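Local coordinates for protein N-acetylglucosamine 2-epimerase (Xylella fastidiosa, PDB 3GT5) that probably isomerises a sugar, in the manner of the N-acylglucosamine 2-epimerase family, although its own substrate is not established, at residues G114-M119 and M176-A181; G215-H220 and G248-W253; K255-L260 and P271-L276; L292-A297 and F309-E314. All coordinates share one frame; numbering follows the deposited sequence.

Contact 1. Residues G114-M119 and M176-A181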
loop_
_atom_site.group_PDB
_atom_site.type_symbol
_atom_site.label_atom_id
_atom_site.label_comp_id
_atom_site.label_asym_id
_atom_site.label_seq_id
_atom_site.Cartn_x
_atom_site.Cartn_y
_atom_site.Cartn_z
ATOM N N GLY A 114 0.133 -6.456 -8.862
ATOM C CA GLY A 114 1.000 -7.562 -8.421
ATOM C C GLY A 114 2.472 -7.303 -8.592
ATOM O O GLY A 114 3.258 -7.425 -7.641
ATOM N N LEU A 115 2.868 -6.872 -9.782
ATOM C CA LEU A 115 4.262 -6.546 -10.033
ATOM C C LEU A 115 4.815 -5.375 -9.193
ATOM O O LEU A 115 6.013 -5.347 -8.915
ATOM C CB LEU A 115 4.482 -6.283 -11.527
ATOM C CG LEU A 115 4.220 -7.549 -12.343
ATOM C CD1 LEU A 115 4.158 -7.160 -13.807
ATOM C CD2 LEU A 115 5.347 -8.534 -12.049
ATOM N N ALA A 116 3.979 -4.379 -8.838
ATOM C CA ALA A 116 4.407 -3.300 -7.939
ATOM C C ALA A 116 4.843 -3.939 -6.609
ATOM O O ALA A 116 5.948 -3.650 -6.093
ATOM C CB ALA A 116 3.294 -2.324 -7.713
ATOM N N PHE A 117 3.997 -4.825 -6.101
ATOM C CA PHE A 117 4.287 -5.541 -4.852
ATOM C C PHE A 117 5.471 -6.485 -4.924
ATOM O O PHE A 117 6.278 -6.533 -4.018
ATOM C CB PHE A 117 3.034 -6.069 -4.169
ATOM C CG PHE A 117 2.307 -4.989 -3.455
ATOM C CD1 PHE A 117 2.745 -4.547 -2.190
ATOM C CD2 PHE A 117 1.288 -4.239 -4.075
ATOM C CE1 PHE A 117 2.162 -3.478 -1.570
ATOM C CE2 PHE A 117 0.698 -3.147 -3.413
ATOM C CZ PHE A 117 1.138 -2.761 -2.172
ATOM N N VAL A 118 5.644 -7.145 -6.046
ATOM C CA VAL A 118 6.855 -7.928 -6.279
ATOM C C VAL A 118 8.106 -7.048 -6.269
ATOM O O VAL A 118 9.103 -7.396 -5.590
ATOM C CB VAL A 118 6.706 -8.710 -7.596
ATOM C CG1 VAL A 118 8.090 -9.294 -8.054
ATOM C CG2 VAL A 118 5.622 -9.874 -7.467
ATOM N N MET A 119 8.071 -5.894 -6.975
ATOM C CA MET A 119 9.198 -4.914 -6.984
ATOM C C MET A 119 9.517 -4.432 -5.562
ATOM O O MET A 119 10.682 -4.378 -5.140
ATOM C CB MET A 119 8.967 -3.745 -7.941
ATOM C CG MET A 119 10.124 -2.775 -7.993
ATOM S SD MET A 119 11.722 -3.483 -8.720
ATOM C CE MET A 119 11.498 -2.911 -10.444
ATOM N N MET A 176 0.162 4.020 -8.591
ATOM C CA MET A 176 0.450 4.545 -7.245
ATOM C C MET A 176 1.371 3.598 -6.460
ATOM O O MET A 176 2.407 4.030 -5.908
ATOM C CB MET A 176 -0.860 4.756 -6.473
ATOM C CG MET A 176 -0.722 5.487 -5.144
ATOM S SD MET A 176 -2.294 5.443 -4.097
ATOM C CE MET A 176 -2.307 3.702 -3.873
ATOM N N HIS A 177 1.030 2.302 -6.449
ATOM C CA HIS A 177 1.888 1.325 -5.795
ATOM C C HIS A 177 3.199 1.156 -6.519
ATOM O O HIS A 177 4.198 0.851 -5.879
ATOM C CB HIS A 177 1.167 0.021 -5.536
ATOM C CG HIS A 177 0.116 0.169 -4.486
ATOM N ND1 HIS A 177 0.436 0.419 -3.167
ATOM C CD2 HIS A 177 -1.238 0.171 -4.557
ATOM C CE1 HIS A 177 -0.681 0.545 -2.468
ATOM N NE2 HIS A 177 -1.706 0.386 -3.286
ATOM N N MET A 178 3.199 1.309 -7.842
ATOM C CA MET A 178 4.455 1.249 -8.589
ATOM C C MET A 178 5.355 2.452 -8.244
ATOM O O MET A 178 6.554 2.294 -8.156
ATOM C CB MET A 178 4.230 1.133 -10.108
ATOM C CG MET A 178 5.492 0.677 -10.890
ATOM S SD MET A 178 6.130 -0.957 -10.445
ATOM C CE MET A 178 4.823 -1.901 -11.238
ATOM N N CYS A 179 4.791 3.637 -8.022
ATOM C CA CYS A 179 5.585 4.803 -7.590
ATOM C C CYS A 179 6.251 4.478 -6.246
ATOM O O CYS A 179 7.468 4.668 -6.072
ATOM C CB CYS A 179 4.721 6.074 -7.528
ATOM S SG CYS A 179 5.494 7.517 -6.829
ATOM N N GLU A 180 5.461 3.934 -5.311
ATOM C CA GLU A 180 5.960 3.466 -4.023
ATOM C C GLU A 180 7.092 2.437 -4.163
ATOM O O GLU A 180 8.128 2.561 -3.455
ATOM C CB GLU A 180 4.780 2.849 -3.253
ATOM C CG GLU A 180 5.123 2.137 -1.971
ATOM C CD GLU A 180 3.936 1.252 -1.475
ATOM O OE1 GLU A 180 2.941 1.065 -2.244
ATOM O OE2 GLU A 180 3.971 0.720 -0.333
ATOM N N ALA A 181 6.909 1.441 -5.057
ATOM C CA ALA A 181 7.912 0.398 -5.281
ATOM C C ALA A 181 9.160 0.965 -5.901
ATOM O O ALA A 181 10.262 0.529 -5.541
ATOM C CB ALA A 181 7.372 -0.762 -6.175
#
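Phe117 brings its CE2-CZ side over one face of the His177 imidazole. Phe117 CE2 sits 3.5 Å above the imidazole plane, displaced toward the rim, and Phe117 CZ comes 3.4 Å from His177 ND1. The ring planes meet obliquely, 48° apart. Met176 CE touches the opposite face of the imidazole near its rim. Rotation of His177 is further fixed by its own helix: ND1 donates to Glu180 OE1 at 2.7 Å, almost straight at 165°, with the acceptor close to the imidazole plane. The other oxygen of this carboxylate, Glu180 OE2, is bonded to Tyr377 OH, which makes Tyr377 a second-shell support for the histidine.

Beneath the rings the backbones come close because small residues face each other. The Ala116 methyl CB reaches His177 CB at 3.8 Å, and Ala181 CB presses on Ala116 O at 3.2 Å, a tight fit. Met178 places CG anti to the backbone N and then bends at chi2 and chi3, which curls its CE against Ala116 N at 3.6 Å. One turn further on, Met119 CB meets Ala181 CB at 3.8 Å.

The segment axes approach to 8.3 Å and run nearly parallel, 14° apart. Like-directed neighbours of this kind, helices 112-127 and 172-189 with the outer helix 133-147 between them in sequence, are the inner helices of an (alpha/alpha)6 barrel, the fold of the N-acylglucosamine 2-epimerase family.

Contact 2. Residues G215-H220 and G248-W253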
loop_
_atom_site.group_PDB
_atom_site.type_symbol
_atom_site.label_atom_id
_atom_site.label_comp_id
_atom_site.label_asym_id
_atom_site.label_seq_id
_atom_site.Cartn_x
_atom_site.Cartn_y
_atom_site.Cartn_z
ATOM N N GLY A 215 -9.117 18.117 -9.577
ATOM C CA GLY A 215 -7.999 18.238 -8.661
ATOM C C GLY A 215 -7.774 17.099 -7.689
ATOM O O GLY A 215 -6.863 17.188 -6.831
ATOM N N LEU A 216 -8.588 16.046 -7.770
ATOM C CA LEU A 216 -8.364 14.819 -7.002
ATOM C C LEU A 216 -8.124 13.677 -7.969
ATOM O O LEU A 216 -8.443 13.791 -9.152
ATOM C CB LEU A 216 -9.546 14.495 -6.091
ATOM C CG LEU A 216 -9.810 15.466 -4.937
ATOM C CD1 LEU A 216 -11.005 14.920 -4.137
ATOM C CD2 LEU A 216 -8.598 15.631 -4.026
ATOM N N VAL A 217 -7.537 12.587 -7.484
ATOM C CA VAL A 217 -7.197 11.445 -8.311
ATOM C C VAL A 217 -8.347 10.425 -8.315
ATOM O O VAL A 217 -8.646 9.794 -7.302
ATOM C CB VAL A 217 -5.882 10.765 -7.842
ATOM C CG1 VAL A 217 -5.537 9.546 -8.696
ATOM C CG2 VAL A 217 -4.713 11.794 -7.794
ATOM N N TRP A 218 -8.991 10.286 -9.458
ATOM C CA TRP A 218 -9.996 9.256 -9.690
ATOM C C TRP A 218 -9.301 7.928 -9.995
ATOM O O TRP A 218 -8.145 7.920 -10.460
ATOM C CB TRP A 218 -10.882 9.705 -10.870
ATOM C CG TRP A 218 -12.044 8.834 -11.147
ATOM C CD1 TRP A 218 -12.165 7.946 -12.178
ATOM C CD2 TRP A 218 -13.286 8.767 -10.414
ATOM N NE1 TRP A 218 -13.382 7.317 -12.121
ATOM C CE2 TRP A 218 -14.093 7.798 -11.061
ATOM C CE3 TRP A 218 -13.794 9.430 -9.274
ATOM C CZ2 TRP A 218 -15.373 7.450 -10.601
ATOM C CZ3 TRP A 218 -15.078 9.104 -8.821
ATOM C CH2 TRP A 218 -15.854 8.135 -9.491
ATOM N N GLU A 219 -9.949 6.798 -9.723
ATOM C CA GLU A 219 -9.301 5.499 -9.829
ATOM C C GLU A 219 -9.226 4.935 -11.232
ATOM O O GLU A 219 -8.236 4.286 -11.587
ATOM C CB GLU A 219 -10.009 4.454 -8.982
ATOM C CG GLU A 219 -10.021 4.726 -7.495
ATOM C CD GLU A 219 -8.659 4.652 -6.851
ATOM O OE1 GLU A 219 -7.849 3.754 -7.187
ATOM O OE2 GLU A 219 -8.365 5.538 -6.003
ATOM N N HIS A 220 -10.283 5.146 -12.021
ATOM C CA HIS A 220 -10.524 4.356 -13.243
ATOM C C HIS A 220 -10.547 5.174 -14.525
ATOM O O HIS A 220 -11.105 6.240 -14.568
ATOM C CB HIS A 220 -11.867 3.666 -13.130
ATOM C CG HIS A 220 -12.056 2.976 -11.834
ATOM N ND1 HIS A 220 -11.161 2.034 -11.375
ATOM C CD2 HIS A 220 -13.000 3.110 -10.875
ATOM C CE1 HIS A 220 -11.581 1.571 -10.206
ATOM N NE2 HIS A 220 -12.687 2.214 -9.877
ATOM N N GLY A 248 -8.246 7.870 1.040
ATOM C CA GLY A 248 -7.039 7.136 1.421
ATOM C C GLY A 248 -5.996 7.171 0.339
ATOM O O GLY A 248 -4.807 7.157 0.625
ATOM N N HIS A 249 -6.443 7.170 -0.905
ATOM C CA HIS A 249 -5.474 7.284 -2.025
ATOM C C HIS A 249 -4.974 8.690 -2.239
ATOM O O HIS A 249 -3.827 8.867 -2.706
ATOM C CB HIS A 249 -6.029 6.622 -3.313
ATOM C CG HIS A 249 -6.059 5.132 -3.273
ATOM N ND1 HIS A 249 -6.862 4.376 -4.112
ATOM C CD2 HIS A 249 -5.438 4.242 -2.464
ATOM C CE1 HIS A 249 -6.682 3.095 -3.860
ATOM N NE2 HIS A 249 -5.824 2.981 -2.858
ATOM N N GLN A 250 -5.771 9.695 -1.866
ATOM C CA GLN A 250 -5.337 11.077 -1.989
ATOM C C GLN A 250 -4.216 11.317 -0.967
ATOM O O GLN A 250 -3.196 11.959 -1.270
ATOM C CB GLN A 250 -6.482 12.082 -1.806
ATOM C CG GLN A 250 -7.762 11.695 -2.503
ATOM C CD GLN A 250 -7.597 11.459 -3.981
ATOM O OE1 GLN A 250 -6.968 12.279 -4.666
ATOM N NE2 GLN A 250 -8.223 10.404 -4.498
ATOM N N THR A 251 -4.451 10.840 0.264
ATOM C CA THR A 251 -3.462 11.015 1.330
ATOM C C THR A 251 -2.227 10.153 1.092
ATOM O O THR A 251 -1.097 10.587 1.363
ATOM C CB THR A 251 -4.051 10.824 2.718
ATOM O OG1 THR A 251 -4.459 9.454 2.892
ATOM C CG2 THR A 251 -5.255 11.828 2.899
ATOM N N GLU A 252 -2.432 8.945 0.580
ATOM C CA GLU A 252 -1.298 8.087 0.214
ATOM C C GLU A 252 -0.433 8.761 -0.826
ATOM O O GLU A 252 0.798 8.706 -0.736
ATOM C CB GLU A 252 -1.800 6.750 -0.298
ATOM C CG GLU A 252 -0.727 5.714 -0.591
ATOM C CD GLU A 252 -1.241 4.270 -0.657
ATOM O OE1 GLU A 252 -2.481 3.978 -0.532
ATOM O OE2 GLU A 252 -0.401 3.358 -0.854
ATOM N N TRP A 253 -1.042 9.381 -1.828
ATOM C CA TRP A 253 -0.247 10.158 -2.800
ATOM C C TRP A 253 0.481 11.336 -2.135
ATOM O O TRP A 253 1.636 11.650 -2.481
ATOM C CB TRP A 253 -1.132 10.660 -3.940
ATOM C CG TRP A 253 -1.215 9.740 -5.090
ATOM C CD1 TRP A 253 -2.318 9.065 -5.540
ATOM C CD2 TRP A 253 -0.134 9.361 -5.949
ATOM N NE1 TRP A 253 -1.992 8.293 -6.619
ATOM C CE2 TRP A 253 -0.662 8.476 -6.913
ATOM C CE3 TRP A 253 1.236 9.695 -5.994
ATOM C CZ2 TRP A 253 0.134 7.882 -7.925
ATOM C CZ3 TRP A 253 2.022 9.113 -7.009
ATOM C CH2 TRP A 253 1.463 8.245 -7.963
#
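Gln250 and Val217 form the close-fitting part of this contact, where one side-chain amide pairs with both backbone polar atoms of a single residue. Val217 N donates to Gln250 OE1 at 2.9 Å and 173°, while Gln250 NE2 donates to Val217 O at 2.9 Å, with that oxygen near the amide plane. Gln250 achieves this by keeping CG anti to its carbonyl carbon and bending at chi2 (-56°). NE2 also reaches Gln246 O one turn earlier, so two carbonyls hold the amide nitrogen and the flip of the amide is determined.

A second short bond lies alongside. His249 ND1 donates to Glu219 OE2 at 2.7 Å; the oxygen is in the imidazole plane, but the donor stands above the carboxylate plane. Glu219 OE1 accepts from Gln172 NE2, and Gln172 OE1 in turn accepts from Trp253 NE1.

The apolar side is looser: Val217 CG2 approaches Trp253 CD1 no nearer than 4.3 Å, and helix 192-211 packs on both residues. Even here solvent is kept away, since every residue that touches across the contact is buried.

The arrangement pins an irregular loop to the first turns of helix 247-263. It belongs to the loop-rich end of an (alpha/alpha)6 barrel, the end where relatives in this family hold their sugar and where a pocket is probable here.

Contact 3. Residues K255-L260 and P271-L276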
loop_
_atom_site.group_PDB
_atom_site.type_symbol
_atom_site.label_atom_id
_atom_site.label_comp_id
_atom_site.label_asym_id
_atom_site.label_seq_id
_atom_site.Cartn_x
_atom_site.Cartn_y
_atom_site.Cartn_z
ATOM N N LYS A 255 1.663 11.461 0.812
ATOM C CA LYS A 255 2.830 10.829 1.433
ATOM C C LYS A 255 3.923 10.519 0.404
ATOM O O LYS A 255 5.111 10.831 0.612
ATOM C CB LYS A 255 2.390 9.566 2.160
ATOM C CG LYS A 255 3.495 8.832 2.952
ATOM C CD LYS A 255 3.174 7.363 3.231
ATOM C CE LYS A 255 3.245 6.519 1.994
ATOM N NZ LYS A 255 2.657 5.234 2.232
ATOM N N LEU A 256 3.537 9.895 -0.701
ATOM C CA LEU A 256 4.519 9.571 -1.736
ATOM C C LEU A 256 5.184 10.820 -2.317
ATOM O O LEU A 256 6.404 10.816 -2.587
ATOM C CB LEU A 256 3.881 8.744 -2.852
ATOM C CG LEU A 256 3.385 7.362 -2.474
ATOM C CD1 LEU A 256 2.697 6.793 -3.727
ATOM C CD2 LEU A 256 4.501 6.368 -1.919
ATOM N N LEU A 257 4.423 11.901 -2.511
ATOM C CA LEU A 257 4.997 13.165 -3.004
ATOM C C LEU A 257 5.988 13.751 -1.990
ATOM O O LEU A 257 7.005 14.371 -2.380
ATOM C CB LEU A 257 3.893 14.196 -3.261
ATOM C CG LEU A 257 2.911 13.850 -4.357
ATOM C CD1 LEU A 257 1.795 14.932 -4.470
ATOM C CD2 LEU A 257 3.610 13.690 -5.718
ATOM N N LEU A 258 5.704 13.596 -0.696
ATOM C CA LEU A 258 6.624 14.091 0.339
ATOM C C LEU A 258 7.885 13.193 0.479
ATOM O O LEU A 258 8.951 13.683 0.851
ATOM C CB LEU A 258 5.931 14.259 1.701
ATOM C CG LEU A 258 5.274 15.627 1.931
ATOM C CD1 LEU A 258 6.289 16.778 2.243
ATOM C CD2 LEU A 258 4.411 16.022 0.791
ATOM N N ILE A 259 7.772 11.932 0.152
ATOM C CA ILE A 259 8.964 11.055 0.083
ATOM C C ILE A 259 9.782 11.469 -1.159
ATOM O O ILE A 259 10.994 11.594 -1.079
ATOM C CB ILE A 259 8.593 9.583 0.032
ATOM C CG1 ILE A 259 7.902 9.167 1.346
ATOM C CG2 ILE A 259 9.872 8.715 -0.196
ATOM C CD1 ILE A 259 7.293 7.786 1.335
ATOM N N LEU A 260 9.117 11.752 -2.272
ATOM C CA LEU A 260 9.840 12.238 -3.451
ATOM C C LEU A 260 10.582 13.531 -3.156
ATOM O O LEU A 260 11.713 13.722 -3.621
ATOM C CB LEU A 260 8.908 12.434 -4.627
ATOM C CG LEU A 260 8.546 11.147 -5.358
ATOM C CD1 LEU A 260 7.216 11.323 -6.106
ATOM C CD2 LEU A 260 9.667 10.723 -6.346
ATOM N N PRO A 271 3.099 21.598 -2.731
ATOM C CA PRO A 271 1.787 22.212 -2.917
ATOM C C PRO A 271 0.735 21.207 -3.435
ATOM O O PRO A 271 -0.461 21.260 -3.048
ATOM C CB PRO A 271 2.033 23.314 -3.963
ATOM C CG PRO A 271 3.464 23.560 -3.951
ATOM C CD PRO A 271 4.176 22.380 -3.385
ATOM N N VAL A 272 1.153 20.308 -4.320
ATOM C CA VAL A 272 0.217 19.272 -4.802
ATOM C C VAL A 272 -0.198 18.337 -3.659
ATOM O O VAL A 272 -1.393 18.048 -3.487
ATOM C CB VAL A 272 0.762 18.508 -6.015
ATOM C CG1 VAL A 272 -0.097 17.282 -6.347
ATOM C CG2 VAL A 272 0.864 19.405 -7.238
ATOM N N ALA A 273 0.784 17.896 -2.860
ATOM C CA ALA A 273 0.528 17.074 -1.655
ATOM C C ALA A 273 -0.488 17.740 -0.718
ATOM O O ALA A 273 -1.422 17.085 -0.262
ATOM C CB ALA A 273 1.848 16.812 -0.879
ATOM N N ARG A 274 -0.280 19.029 -0.439
ATOM C CA ARG A 274 -1.194 19.783 0.468
ATOM C C ARG A 274 -2.610 19.853 -0.122
ATOM O O ARG A 274 -3.598 19.663 0.592
ATOM C CB ARG A 274 -0.644 21.194 0.751
ATOM C CG ARG A 274 0.674 21.183 1.507
ATOM C CD ARG A 274 1.075 22.569 1.978
ATOM N NE ARG A 274 0.097 23.056 2.952
ATOM C CZ ARG A 274 0.311 24.036 3.834
ATOM N NH1 ARG A 274 1.482 24.659 3.871
ATOM N NH2 ARG A 274 -0.669 24.391 4.666
ATOM N N SER A 275 -2.718 20.076 -1.428
ATOM C CA SER A 275 -4.040 20.162 -2.091
ATOM C C SER A 275 -4.789 18.825 -1.982
ATOM O O SER A 275 -6.007 18.792 -1.728
ATOM C CB SER A 275 -3.930 20.626 -3.565
ATOM O OG SER A 275 -3.469 19.582 -4.459
ATOM N N LEU A 276 -4.067 17.715 -2.177
ATOM C CA LEU A 276 -4.697 16.406 -2.120
ATOM C C LEU A 276 -5.168 16.071 -0.695
ATOM O O LEU A 276 -6.307 15.586 -0.470
ATOM C CB LEU A 276 -3.721 15.316 -2.583
ATOM C CG LEU A 276 -3.395 15.386 -4.094
ATOM C CD1 LEU A 276 -2.312 14.355 -4.513
ATOM C CD2 LEU A 276 -4.673 15.206 -4.976
#
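Leu257 and Ala273 mark the closest backbone approach, with 6.1 Å between their CA atoms, and the contact around them is apolar. The CD1 methyl of Leu257 does most of the work. It lies 3.6 Å from Val272 CG1, rests on the backbone at Ala273 N at 3.5 Å, and meets Leu276 CD1 at 4.1 Å. One methyl thus sits among two adjacent residues and a third one turn on, and it gets there because Leu257 holds CG anti to its carbonyl carbon (chi1 -65°) with the chain then extended. The small Ala273, whose CB points at the other helix, lets this leucine lie close to the backbone. Leu258 also turns its branched end to Ala273, but the modelled separation there is doubtful and supports no conclusion.

The polar interactions stay within each helix or lead out of the pair. Ser275 OG donates to Val272 O at 2.8 Å. That carbonyl also takes the helical bond from Leu276 N, so two donors grip one oxygen. Arg274 NE hydrogen-bonds Tyr331 OH, on helix 329-346.

As for the axes, they come to 8.8 Å with a signed crossing angle of -164°, the geometry of an antiparallel helical hairpin; the turn joining helices 247-263 and 269-284 is short.

Within the barrel, helix 247-263 belongs to the inner ring and helix 269-284 to the outer. Leu257 and Val272 also pack on Thr206 of the outer helix 192-211, Leu256 touches the inner helix 172-189, and Leu258 and Arg274 touch Leu321 and Leu322, respectively, of the inner helix 309-326.

Contact 4. Residues L292-A297 and F309-E314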
loop_
_atom_site.group_PDB
_atom_site.type_symbol
_atom_site.label_atom_id
_atom_site.label_comp_id
_atom_site.label_asym_id
_atom_site.label_seq_id
_atom_site.Cartn_x
_atom_site.Cartn_y
_atom_site.Cartn_z
ATOM N N LEU A 292 -11.930 8.617 8.968
ATOM C CA LEU A 292 -12.132 8.973 7.574
ATOM C C LEU A 292 -12.984 7.901 6.883
ATOM O O LEU A 292 -12.665 6.688 6.918
ATOM C CB LEU A 292 -10.783 9.084 6.863
ATOM C CG LEU A 292 -9.838 10.176 7.316
ATOM C CD1 LEU A 292 -8.468 9.934 6.660
ATOM C CD2 LEU A 292 -10.388 11.524 6.936
ATOM N N CYS A 293 -14.072 8.358 6.239
ATOM C CA CYS A 293 -14.931 7.479 5.434
ATOM C C CYS A 293 -14.206 6.946 4.193
ATOM O O CYS A 293 -13.199 7.527 3.765
ATOM C CB CYS A 293 -16.189 8.238 4.994
ATOM S SG CYS A 293 -17.241 8.678 6.397
ATOM N N TYR A 294 -14.699 5.846 3.649
ATOM C CA TYR A 294 -14.007 5.120 2.571
ATOM C C TYR A 294 -14.049 5.841 1.215
ATOM O O TYR A 294 -13.050 5.827 0.482
ATOM C CB TYR A 294 -14.611 3.757 2.400
ATOM C CG TYR A 294 -13.839 2.772 1.562
ATOM C CD1 TYR A 294 -12.478 2.533 1.774
ATOM C CD2 TYR A 294 -14.496 2.000 0.621
ATOM C CE1 TYR A 294 -11.805 1.549 1.045
ATOM C CE2 TYR A 294 -13.831 1.050 -0.135
ATOM C CZ TYR A 294 -12.487 0.832 0.084
ATOM O OH TYR A 294 -11.871 -0.159 -0.640
ATOM N N GLY A 295 -15.192 6.447 0.886
ATOM C CA GLY A 295 -15.423 6.914 -0.484
ATOM C C GLY A 295 -16.407 8.056 -0.577
ATOM O O GLY A 295 -17.339 8.160 0.236
ATOM N N PHE A 296 -16.167 8.953 -1.519
ATOM C CA PHE A 296 -17.131 10.000 -1.841
ATOM C C PHE A 296 -17.276 10.140 -3.347
ATOM O O PHE A 296 -16.345 9.868 -4.125
ATOM C CB PHE A 296 -16.850 11.341 -1.127
ATOM C CG PHE A 296 -15.511 11.947 -1.421
ATOM C CD1 PHE A 296 -15.334 12.797 -2.482
ATOM C CD2 PHE A 296 -14.444 11.707 -0.574
ATOM C CE1 PHE A 296 -14.102 13.416 -2.709
ATOM C CE2 PHE A 296 -13.188 12.274 -0.821
ATOM C CZ PHE A 296 -13.012 13.114 -1.879
ATOM N N ALA A 297 -18.493 10.481 -3.758
ATOM C CA ALA A 297 -18.815 10.647 -5.185
ATOM C C ALA A 297 -18.269 11.975 -5.695
ATOM O O ALA A 297 -17.843 12.838 -4.918
ATOM C CB ALA A 297 -20.370 10.577 -5.375
ATOM N N PHE A 309 -8.986 0.401 7.863
ATOM C CA PHE A 309 -7.705 0.526 8.559
ATOM C C PHE A 309 -6.694 1.373 7.769
ATOM O O PHE A 309 -6.132 2.333 8.289
ATOM C CB PHE A 309 -7.128 -0.871 8.893
ATOM C CG PHE A 309 -6.521 -1.635 7.729
ATOM C CD1 PHE A 309 -5.158 -1.881 7.681
ATOM C CD2 PHE A 309 -7.329 -2.161 6.695
ATOM C CE1 PHE A 309 -4.600 -2.581 6.622
ATOM C CE2 PHE A 309 -6.761 -2.819 5.617
ATOM C CZ PHE A 309 -5.394 -3.055 5.601
ATOM N N TRP A 310 -6.534 1.026 6.496
ATOM C CA TRP A 310 -5.449 1.577 5.685
ATOM C C TRP A 310 -5.672 3.042 5.351
ATOM O O TRP A 310 -4.730 3.839 5.209
ATOM C CB TRP A 310 -5.236 0.744 4.428
ATOM C CG TRP A 310 -6.339 0.832 3.375
ATOM C CD1 TRP A 310 -7.366 -0.023 3.207
ATOM C CD2 TRP A 310 -6.462 1.827 2.352
ATOM N NE1 TRP A 310 -8.153 0.383 2.141
ATOM C CE2 TRP A 310 -7.596 1.492 1.578
ATOM C CE3 TRP A 310 -5.716 2.960 2.013
ATOM C CZ2 TRP A 310 -8.013 2.240 0.484
ATOM C CZ3 TRP A 310 -6.137 3.739 0.922
ATOM C CH2 TRP A 310 -7.284 3.365 0.167
ATOM N N VAL A 311 -6.946 3.445 5.244
ATOM C CA VAL A 311 -7.291 4.874 5.066
ATOM C C VAL A 311 -6.814 5.775 6.216
ATOM O O VAL A 311 -6.239 6.833 6.007
ATOM C CB VAL A 311 -8.829 5.018 4.815
ATOM C CG1 VAL A 311 -9.221 6.460 4.607
ATOM C CG2 VAL A 311 -9.190 4.144 3.558
ATOM N N GLN A 312 -7.014 5.305 7.438
ATOM C CA GLN A 312 -6.562 6.047 8.576
ATOM C C GLN A 312 -5.024 6.074 8.623
ATOM O O GLN A 312 -4.443 7.104 8.905
ATOM C CB GLN A 312 -7.127 5.449 9.864
ATOM C CG GLN A 312 -8.551 4.915 9.814
ATOM C CD GLN A 312 -9.595 5.850 9.222
ATOM O OE1 GLN A 312 -9.639 7.034 9.528
ATOM N NE2 GLN A 312 -10.478 5.292 8.399
ATOM N N ALA A 313 -4.412 4.931 8.347
ATOM C CA ALA A 313 -2.938 4.753 8.455
ATOM C C ALA A 313 -2.196 5.650 7.420
ATOM O O ALA A 313 -1.237 6.324 7.728
ATOM C CB ALA A 313 -2.599 3.253 8.275
ATOM N N GLU A 314 -2.631 5.605 6.175
ATOM C CA GLU A 314 -1.955 6.348 5.108
ATOM C C GLU A 314 -2.086 7.850 5.389
ATOM O O GLU A 314 -1.170 8.647 5.122
ATOM C CB GLU A 314 -2.538 6.021 3.725
ATOM C CG GLU A 314 -2.219 4.614 3.231
ATOM C CD GLU A 314 -0.716 4.347 3.015
ATOM O OE1 GLU A 314 0.057 5.302 2.699
ATOM O OE2 GLU A 314 -0.287 3.183 3.151
HETATM O O HOH W 1 -9.810 -1.530 0.804
#
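Leu292 N donates to Gln312 OE1 at 2.8 Å and 175°, in the carbonyl plane and on a lone pair. The same amide answers through its nitrogen: Gln312 NE2 donates to Leu292 O at 3.0 Å, again on a lone pair, with the oxygen only 2° from the amide plane. This flat, two-bond pairing satisfies both backbone polar atoms of Leu292. NE2 also reaches Tyr308 O, which leaves little doubt about the amide's orientation. A bend at chi2 (-50°) brings the group across from the helix.

Apolar groups fill in beside the amide. Leu292 CB meets Val311 CG1 at 3.8 Å, and the other methyl, Val311 CG2, approaches Tyr294 CD1 at the ring edge. Val311 CG2 also sits 3.6 Å above the centre of the Trp310 ring, thereby packing both aromatic groups.

In the fold, the contact seats a strand-bearing loop on the first turns of inner helix 309-326 of the (alpha/alpha)6 barrel. A classic beta bulge, in which Tyr294 and Gly295 both face Asp304, lies where this loop joins the small antiparallel sheet. Gln250 of helix 247-263 makes a similar pairing.

Tyr294 CE1 comes within 3.9 Å of Trp310 CZ2, the side chains crossing at about a right angle. A water joins their polar ends: it accepts from Trp310 NE1 at 2.9 Å and lies 2.9 Å from Tyr294 OH. Tyr308 stacks on the Tyr294 ring, and His249 and His378 meet the indole of Trp310.

Overall arrangement
Followed from the N terminus, the four contacts come in series; none nests in or crosses another. Contact 1 closes a loop of 56 residues holding outer helix 133-147 and strand 155-160, and joins two inner helices. Contact 2 closes 27 mostly irregular residues, tying a loop to helix 247-263, which contact 3 then pairs with helix 269-284 across a short turn. Contact 4 closes a strand-bearing excursion onto helix 309-326. Side chains link them: Glu252 OE2 of contact 2 lies 3.3 Å from His177 CE1 of contact 1, Leu216 of contact 2 packs on Phe296 of contact 4, and Lys255 of contact 3 makes a salt bridge to Glu314 of contact 4.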